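Side-chain contacts in leucine aminopeptidase 1 (PDB 2HC9), which removes N-terminal amino acids, preferably leucine, from peptides with the help of two zinc ions per subunit and probably serves as a digestive enzyme: residues Ala474-Ser477 and Thr478-Lys482; Ser287-Lys291 and His292-Gln296; Thr205-Arg208 and Gly209-Leu213; Ala215-Gly218 and Gly219-His222. The protein carries 1 engineered substitution. One frame throughout, in Å; residues are numbered along the deposited sequence. Where two conformers were deposited one is given.

Contact 1 of 4, residues Ala474-Ser477 and Thr478-Lys482; sequences ALFS and TLLGK
Ala474 O receives the amide of Thr478 at 3.1 Å (to Thr478 N), one of a run of i to i+4 bonds along helix 473-480, the last helix of the chain, in the catalytic part of this M17 aminopeptidase. The stretch illustrates how one helix can serve several neighbours at once. At the next step Leu475 O accepts Leu479 N, and it also has Thr478 OG1 close by, at 3.1 Å. In the conformer described, one of two, this hydroxyl (chi1 59°) bonds to Ala392 O of helix 383-396; whether its proton ever turns to Leu475 O is not settled. Leu475 N is bonded to Asp398 OD2.

Phe476 carries the apolar part. Its ring and the side chains of Leu479 and Leu480 run side by side, and the two leucines approach the ring obliquely: CE1 of Phe476 lies 3.9 Å from CD2 of Leu479, and CD1 of Phe476 lies 4.1 Å from CD1 of Leu480. Beyond this small cluster, Phe358 meets the Phe476 ring edge-to-face, and Met282 and Ala285 of helix 277-290 pack on it. Ser477 puts its OG beside its own backbone N (chi1 -72°), from where it bonds back to Pro473 O within the helix, while Phe162 and Leu166 of helix 157-178 pack on the same side chain. Leu480 N is bonded to Phe476 O at 2.9 Å, and the leucine CB rests 3.4 Å from that same Phe476 O.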
# COMPACT_ATOMS: atom_id res chain seq x y z
N ALA A 474 23.40 -30.74 11.75
CA ALA A 474 23.55 -30.99 13.19
C ALA A 474 22.27 -31.64 13.72
O ALA A 474 22.34 -32.63 14.45
CB ALA A 474 23.88 -29.70 13.95
N LEU A 475 21.11 -31.11 13.35
CA LEU A 475 19.82 -31.68 13.77
C LEU A 475 19.71 -33.17 13.42
O LEU A 475 19.40 -33.99 14.28
CB LEU A 475 18.66 -30.95 13.06
CG LEU A 475 17.28 -31.49 13.44
CD1 LEU A 475 17.02 -31.37 14.99
CD2 LEU A 475 16.22 -30.71 12.66
N PHE A 476 19.96 -33.52 12.16
CA PHE A 476 19.78 -34.91 11.76
C PHE A 476 20.88 -35.84 12.23
O PHE A 476 20.66 -37.02 12.39
CB PHE A 476 19.52 -35.05 10.26
CG PHE A 476 18.12 -34.65 9.89
CD1 PHE A 476 17.06 -35.52 10.12
CD2 PHE A 476 17.86 -33.37 9.42
CE1 PHE A 476 15.74 -35.14 9.84
CE2 PHE A 476 16.54 -32.98 9.11
CZ PHE A 476 15.48 -33.86 9.33
N SER A 477 22.06 -35.29 12.47
CA SER A 477 23.13 -36.08 13.09
C SER A 477 22.73 -36.51 14.48
O SER A 477 22.95 -37.66 14.85
CB SER A 477 24.42 -35.26 13.16
OG SER A 477 24.92 -35.16 11.85
N THR A 478 22.13 -35.61 15.25
CA THR A 478 21.69 -35.96 16.62
C THR A 478 20.43 -36.80 16.57
O THR A 478 20.31 -37.74 17.35
CB THR A 478 21.47 -34.76 17.62
OG1 THR A 478 20.49 -33.83 17.13
CG2 THR A 478 22.79 -34.03 17.94
N LEU A 479 19.52 -36.50 15.66
CA LEU A 479 18.27 -37.28 15.57
C LEU A 479 18.50 -38.74 15.15
O LEU A 479 17.92 -39.68 15.74
CB LEU A 479 17.27 -36.61 14.61
CG LEU A 479 15.91 -37.31 14.45
CD1 LEU A 479 15.16 -37.27 15.79
CD2 LEU A 479 15.10 -36.60 13.37
N LEU A 480 19.34 -38.93 14.14
CA LEU A 480 19.53 -40.24 13.52
C LEU A 480 20.91 -40.84 13.83
O LEU A 480 21.26 -41.92 13.33
CB LEU A 480 19.33 -40.17 12.01
CG LEU A 480 17.99 -39.57 11.52
CD1 LEU A 480 17.99 -39.47 10.00
CD2 LEU A 480 16.84 -40.50 11.99
N GLY A 481 21.69 -40.15 14.65
CA GLY A 481 23.06 -40.58 14.98
C GLY A 481 23.18 -41.90 15.73
O GLY A 481 24.24 -42.52 15.73
N LYS A 482 22.09 -42.35 16.35
CA LYS A 482 22.07 -43.67 17.01
C LYS A 482 22.32 -44.82 16.02
O LYS A 482 22.68 -45.92 16.42
CB LYS A 482 20.75 -43.90 17.77
CG LYS A 482 19.54 -44.02 16.84
CD LYS A 482 18.23 -43.84 17.59
CE LYS A 482 17.51 -45.17 17.72
NZ LYS A 482 16.13 -45.00 18.27

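Contact 2 of 4, residues Ser287-Lys291 and His292-Gln296; sequences SALVK and HGFSQ
Val290 O is gripped by two waters that carry its bonding on to the residues beyond the helix. Water 1 donates to Val290 O at 2.6 Å and accepts the amide of Phe294; water 2 donates to the same oxygen and accepts Gly293 N at 3.0 Å. Solvent thus bridges Val290 O to amides that the turning chain does not present to it directly. One direct bond joins the two sides, His292 N to Leu289 O at 3.1 Å, with the donor well above the carbonyl plane. This is the C-terminal end of helix 277-290, where the chain turns towards strand 297-307, and Gly293 provides a positive phi (66°). With CG of His292 beside its backbone N (chi1 -67°), the imidazole folds back against the helix end: CD2 meets Ala288 O in the ring plane, 3.3 Å away, while Lys291 O sits over one face. The ring's NE2 is hydrogen-bonded to Asp165 OD2 of helix 157-178, a carboxylate that would probably polarise the ring. The ring of Phe294 lies alongside Leu289 and points the same way, CD1 of Phe294 being 3.8 Å from CB of Leu289. Phe294 O is bonded to His238, and Gln296 OE1 to Glu245 N.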
# COMPACT_ATOMS: atom_id res chain seq x y z
N SER A 287 25.20 -36.78 3.80
CA SER A 287 26.65 -36.93 3.70
C SER A 287 27.30 -37.25 5.06
O SER A 287 28.06 -38.22 5.19
CB SER A 287 27.28 -35.68 3.09
OG SER A 287 28.70 -35.77 3.07
N ALA A 288 26.99 -36.46 6.08
CA ALA A 288 27.60 -36.68 7.42
C ALA A 288 27.22 -38.06 8.01
O ALA A 288 28.06 -38.75 8.58
CB ALA A 288 27.17 -35.55 8.37
N LEU A 289 25.96 -38.47 7.84
CA LEU A 289 25.49 -39.75 8.39
C LEU A 289 26.14 -40.92 7.66
O LEU A 289 26.55 -41.90 8.28
CB LEU A 289 23.97 -39.86 8.28
CG LEU A 289 23.20 -38.92 9.24
CD1 LEU A 289 21.70 -38.80 8.85
CD2 LEU A 289 23.36 -39.35 10.70
N VAL A 290 26.19 -40.85 6.33
CA VAL A 290 26.67 -41.99 5.53
C VAL A 290 28.19 -42.17 5.70
O VAL A 290 28.71 -43.28 5.57
CB VAL A 290 26.21 -41.89 4.03
CG1 VAL A 290 26.90 -42.97 3.16
CG2 VAL A 290 24.69 -42.09 3.96
N LYS A 291 28.88 -41.08 6.05
CA LYS A 291 30.32 -41.16 6.33
C LYS A 291 30.62 -41.96 7.59
O LYS A 291 31.78 -42.34 7.84
CB LYS A 291 30.93 -39.77 6.43
CG LYS A 291 31.06 -39.06 5.09
CD LYS A 291 31.48 -37.61 5.32
CE LYS A 291 31.77 -36.91 4.00
NZ LYS A 291 33.01 -37.47 3.38
N HIS A 292 29.59 -42.21 8.39
CA HIS A 292 29.84 -42.83 9.68
C HIS A 292 29.05 -44.10 9.93
O HIS A 292 28.48 -44.30 11.00
CB HIS A 292 29.73 -41.78 10.78
CG HIS A 292 30.83 -40.77 10.71
ND1 HIS A 292 32.05 -40.97 11.32
CD2 HIS A 292 30.93 -39.59 10.05
CE1 HIS A 292 32.86 -39.96 11.04
NE2 HIS A 292 32.20 -39.10 10.27
N GLY A 293 29.06 -44.99 8.94
CA GLY A 293 28.59 -46.35 9.12
C GLY A 293 27.10 -46.42 9.39
O GLY A 293 26.64 -47.16 10.25
N PHE A 294 26.32 -45.63 8.65
CA PHE A 294 24.88 -45.55 8.90
C PHE A 294 24.19 -46.89 8.60
O PHE A 294 24.26 -47.41 7.47
CB PHE A 294 24.23 -44.45 8.06
CG PHE A 294 22.84 -44.07 8.53
CD1 PHE A 294 22.67 -43.20 9.61
CD2 PHE A 294 21.71 -44.55 7.86
CE1 PHE A 294 21.37 -42.84 10.05
CE2 PHE A 294 20.43 -44.19 8.28
CZ PHE A 294 20.26 -43.33 9.38
N SER A 295 23.52 -47.42 9.61
CA SER A 295 23.17 -48.84 9.63
C SER A 295 21.79 -49.11 9.02
O SER A 295 21.40 -50.27 8.85
CB SER A 295 23.20 -49.36 11.07
OG SER A 295 22.13 -48.79 11.82
N GLN A 296 21.03 -48.05 8.71
CA GLN A 296 19.68 -48.21 8.16
C GLN A 296 19.63 -47.74 6.72
O GLN A 296 20.55 -47.10 6.24
CB GLN A 296 18.67 -47.45 9.02
CG GLN A 296 18.73 -47.82 10.47
CD GLN A 296 18.38 -49.28 10.71
OE1 GLN A 296 17.39 -49.79 10.18
NE2 GLN A 296 19.23 -49.97 11.49
O HOH W 1 27.48 -45.54 6.06
O HOH W 2 30.72 -45.44 6.53

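Contact 3 of 4, residues Thr205-Arg208 and Gly209-Leu213; sequences TVIR and GEELL
The Glu211 carboxylate is met from above its plane by the amide of Arg208, which bonds to OE1 at 3.0 Å (Arg208 N to Glu211 OE1) from 58° out of that plane. The guanidinium of Arg208 is approached at its edge, in plane, by water 4, which accepts from NH1 and donates to Glu211 OE2 at 3.0 Å. The two charged groups therefore communicate through solvent, their nearest charged atoms, Arg208 NH1 and Glu211 OE2, being 6.1 Å apart; the direct salt bridge of Arg208 is to Asp187, through NH2. Water 3 bridges OE1 of Glu211 and Val206 O, so OE1 holds one amide and one water.

Backbone atoms return the grip: Glu211 N is bonded to Arg208 O at 3.1 Å. The pairing ties the end of strand 203-208 to the first turn of helix 210-215, a strand-to-helix corner at which Gly209 takes a positive phi (62°) and its carbonyl accepts Leu212 N. The side chains of Leu212 and Ile207 cross at an angle, with CD2 of Leu212 3.7 Å from CG2 of Ile207, and CD2 also approaches Ile207 O; Phe217 packs on both side chains.

Chemically, the carboxylate's negative charge is probably eased by the amide of Arg208 and by the two waters, with the more distant charge of the arginine adding at most a longer-range contribution.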
# COMPACT_ATOMS: atom_id res chain seq x y z
N THR A 205 19.97 -41.54 -8.71
CA THR A 205 18.96 -41.39 -9.77
C THR A 205 18.76 -39.90 -10.05
O THR A 205 18.64 -39.13 -9.12
CB THR A 205 17.64 -41.99 -9.32
OG1 THR A 205 17.87 -43.33 -8.88
CG2 THR A 205 16.58 -41.98 -10.47
N VAL A 206 18.79 -39.51 -11.32
CA VAL A 206 18.55 -38.12 -11.73
C VAL A 206 17.48 -38.16 -12.79
O VAL A 206 17.64 -38.82 -13.82
CB VAL A 206 19.84 -37.44 -12.28
CG1 VAL A 206 19.54 -36.02 -12.82
CG2 VAL A 206 20.91 -37.37 -11.19
N ILE A 207 16.37 -37.48 -12.53
CA ILE A 207 15.28 -37.38 -13.50
C ILE A 207 15.12 -35.90 -13.80
O ILE A 207 14.96 -35.09 -12.88
CB ILE A 207 13.96 -37.96 -12.92
CG1 ILE A 207 14.15 -39.41 -12.42
CG2 ILE A 207 12.83 -37.90 -13.96
CD1 ILE A 207 12.95 -39.97 -11.67
N ARG A 208 15.21 -35.52 -15.06
CA ARG A 208 15.50 -34.13 -15.38
C ARG A 208 14.64 -33.64 -16.55
O ARG A 208 14.40 -34.40 -17.46
CB ARG A 208 16.98 -34.07 -15.76
CG ARG A 208 17.51 -32.73 -15.89
CD ARG A 208 19.02 -32.76 -15.77
NE ARG A 208 19.50 -31.45 -16.18
CZ ARG A 208 19.85 -31.15 -17.42
NH1 ARG A 208 19.81 -32.09 -18.36
NH2 ARG A 208 20.26 -29.92 -17.71
N GLY A 209 14.17 -32.38 -16.51
CA GLY A 209 13.53 -31.75 -17.68
C GLY A 209 12.28 -32.50 -18.09
O GLY A 209 11.43 -32.85 -17.23
N GLU A 210 12.18 -32.82 -19.39
CA GLU A 210 10.98 -33.50 -19.91
C GLU A 210 10.78 -34.90 -19.34
O GLU A 210 9.65 -35.40 -19.35
CB GLU A 210 10.97 -33.53 -21.45
CG GLU A 210 11.00 -32.15 -22.10
CD GLU A 210 9.79 -31.32 -21.72
OE1 GLU A 210 8.66 -31.80 -21.99
OE2 GLU A 210 9.96 -30.21 -21.17
N GLU A 211 11.85 -35.52 -18.84
CA GLU A 211 11.71 -36.84 -18.20
C GLU A 211 10.81 -36.75 -16.98
O GLU A 211 10.10 -37.69 -16.68
CB GLU A 211 13.07 -37.44 -17.77
CG GLU A 211 14.14 -37.49 -18.85
CD GLU A 211 15.58 -37.44 -18.29
OE1 GLU A 211 15.82 -37.64 -17.06
OE2 GLU A 211 16.49 -37.16 -19.11
N LEU A 212 10.84 -35.61 -16.28
CA LEU A 212 9.93 -35.41 -15.13
C LEU A 212 8.46 -35.38 -15.54
O LEU A 212 7.61 -36.02 -14.89
CB LEU A 212 10.27 -34.12 -14.36
CG LEU A 212 11.58 -34.09 -13.57
CD1 LEU A 212 11.89 -32.65 -13.19
CD2 LEU A 212 11.47 -34.93 -12.31
N LEU A 213 8.16 -34.62 -16.59
CA LEU A 213 6.82 -34.56 -17.16
C LEU A 213 6.34 -35.95 -17.54
O LEU A 213 5.24 -36.36 -17.16
CB LEU A 213 6.80 -33.65 -18.40
CG LEU A 213 5.43 -33.53 -19.11
CD1 LEU A 213 4.36 -32.99 -18.18
CD2 LEU A 213 5.56 -32.63 -20.33
O HOH W 3 18.45 -37.95 -16.25
O HOH W 4 18.57 -34.95 -18.89

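Contact 4 of 4, residues Ala215-Gly218 and Gly219-His222; sequences AGFG and GIYH
Phe217 O accepts the amide of Tyr221 at 2.9 Å, nearly along the C=O axis, and Gly218 O takes His222 N at 2.9 Å, from 35° out of the carbonyl plane. The second carbonyl also lies at the edge of the imidazole, with His222 CD2 only 3.1 Å from Gly218 O; the ring reaches there because CG sits beside its own backbone N (chi1 -68°). The ring of Phe217 runs alongside Ile220, with CD1 of each 3.8 Å apart.

A second layer fixes these groups. Tyr221 CD1 stands over the centre of one His222 ring face, 3.6 Å above its plane, while the tyrosine hydroxyl is hydrogen-bonded to Glu210 and His222 ND1 to Lys225. Phe233 meets the Phe217 ring at a moderate angle, and Leu212 packs against Ile220. Asp343 of helix 337-350 is hydrogen-bonded to Ile220 N and, weakly, to Gly219 N, bringing a carboxylate to amides of the first turn.

Gly216, at positive phi, ends helix 210-215 in a Schellman motif; Phe217 then centres an inverse gamma turn and occupies the N-cap position of helix 218-224, so that a Schellman end and an N-cap stand back to back in the short link between two consecutive helices of the catalytic domain.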
# COMPACT_ATOMS: atom_id res chain seq x y z
N ALA A 215 7.37 -38.85 -16.56
CA ALA A 215 7.28 -39.75 -15.40
C ALA A 215 6.17 -39.38 -14.41
O ALA A 215 5.95 -40.11 -13.42
CB ALA A 215 8.65 -39.83 -14.66
N GLY A 216 5.51 -38.26 -14.65
CA GLY A 216 4.34 -37.87 -13.87
C GLY A 216 4.65 -36.95 -12.70
O GLY A 216 3.80 -36.76 -11.85
N PHE A 217 5.87 -36.39 -12.64
CA PHE A 217 6.24 -35.47 -11.56
C PHE A 217 5.68 -34.07 -11.86
O PHE A 217 6.45 -33.13 -12.11
CB PHE A 217 7.76 -35.36 -11.40
CG PHE A 217 8.43 -36.60 -10.84
CD1 PHE A 217 8.80 -36.66 -9.50
CD2 PHE A 217 8.76 -37.67 -11.67
CE1 PHE A 217 9.46 -37.79 -8.99
CE2 PHE A 217 9.40 -38.81 -11.16
CZ PHE A 217 9.75 -38.86 -9.83
N GLY A 218 4.36 -33.93 -11.81
CA GLY A 218 3.73 -32.68 -12.25
C GLY A 218 4.13 -31.49 -11.40
O GLY A 218 4.30 -30.38 -11.91
N GLY A 219 4.29 -31.71 -10.08
CA GLY A 219 4.70 -30.62 -9.20
C GLY A 219 6.08 -30.13 -9.55
O GLY A 219 6.27 -28.93 -9.76
N ILE A 220 7.06 -31.04 -9.59
CA ILE A 220 8.45 -30.64 -9.84
C ILE A 220 8.56 -30.03 -11.25
O ILE A 220 9.16 -28.97 -11.42
CB ILE A 220 9.42 -31.82 -9.70
CG1 ILE A 220 9.18 -32.48 -8.33
CG2 ILE A 220 10.88 -31.35 -9.85
CD1 ILE A 220 10.28 -33.55 -7.96
N TYR A 221 7.96 -30.68 -12.24
CA TYR A 221 8.06 -30.22 -13.62
C TYR A 221 7.40 -28.86 -13.82
O TYR A 221 8.00 -27.94 -14.38
CB TYR A 221 7.43 -31.21 -14.60
CG TYR A 221 7.54 -30.71 -16.03
CD1 TYR A 221 6.47 -30.05 -16.65
CD2 TYR A 221 8.73 -30.86 -16.75
CE1 TYR A 221 6.57 -29.59 -17.98
CE2 TYR A 221 8.84 -30.40 -18.05
CZ TYR A 221 7.75 -29.76 -18.66
OH TYR A 221 7.86 -29.29 -19.96
N HIS A 222 6.14 -28.74 -13.41
CA HIS A 222 5.42 -27.51 -13.73
C HIS A 222 5.95 -26.29 -12.99
O HIS A 222 6.00 -25.20 -13.55
CB HIS A 222 3.89 -27.71 -13.64
CG HIS A 222 3.38 -28.62 -14.73
ND1 HIS A 222 3.37 -28.26 -16.06
CD2 HIS A 222 2.93 -29.90 -14.68
CE1 HIS A 222 2.90 -29.27 -16.78
NE2 HIS A 222 2.64 -30.28 -15.97

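Overall arrangement
Read from the N terminus, the contacts occur in series, as contact 3, contact 4, contact 2 and contact 1; each is local, so none closes a long loop, and none nests in or crosses another. Contact 3 joins strand 203-208 to helix 210-215, and contact 4 carries the chain on into helix 218-224. These two touch, notably where Leu212 O meets Phe217 N at 2.9 Å. Contact 2 leaves helix 277-290 and leads to strand 297-307. Although far along the chain, contact 1 packs against it, with CD1 of Leu480 3.9 Å from CD1 of Leu289. The pairs lie apart: the centres of contacts 1 and 3 are about 31 Å distant.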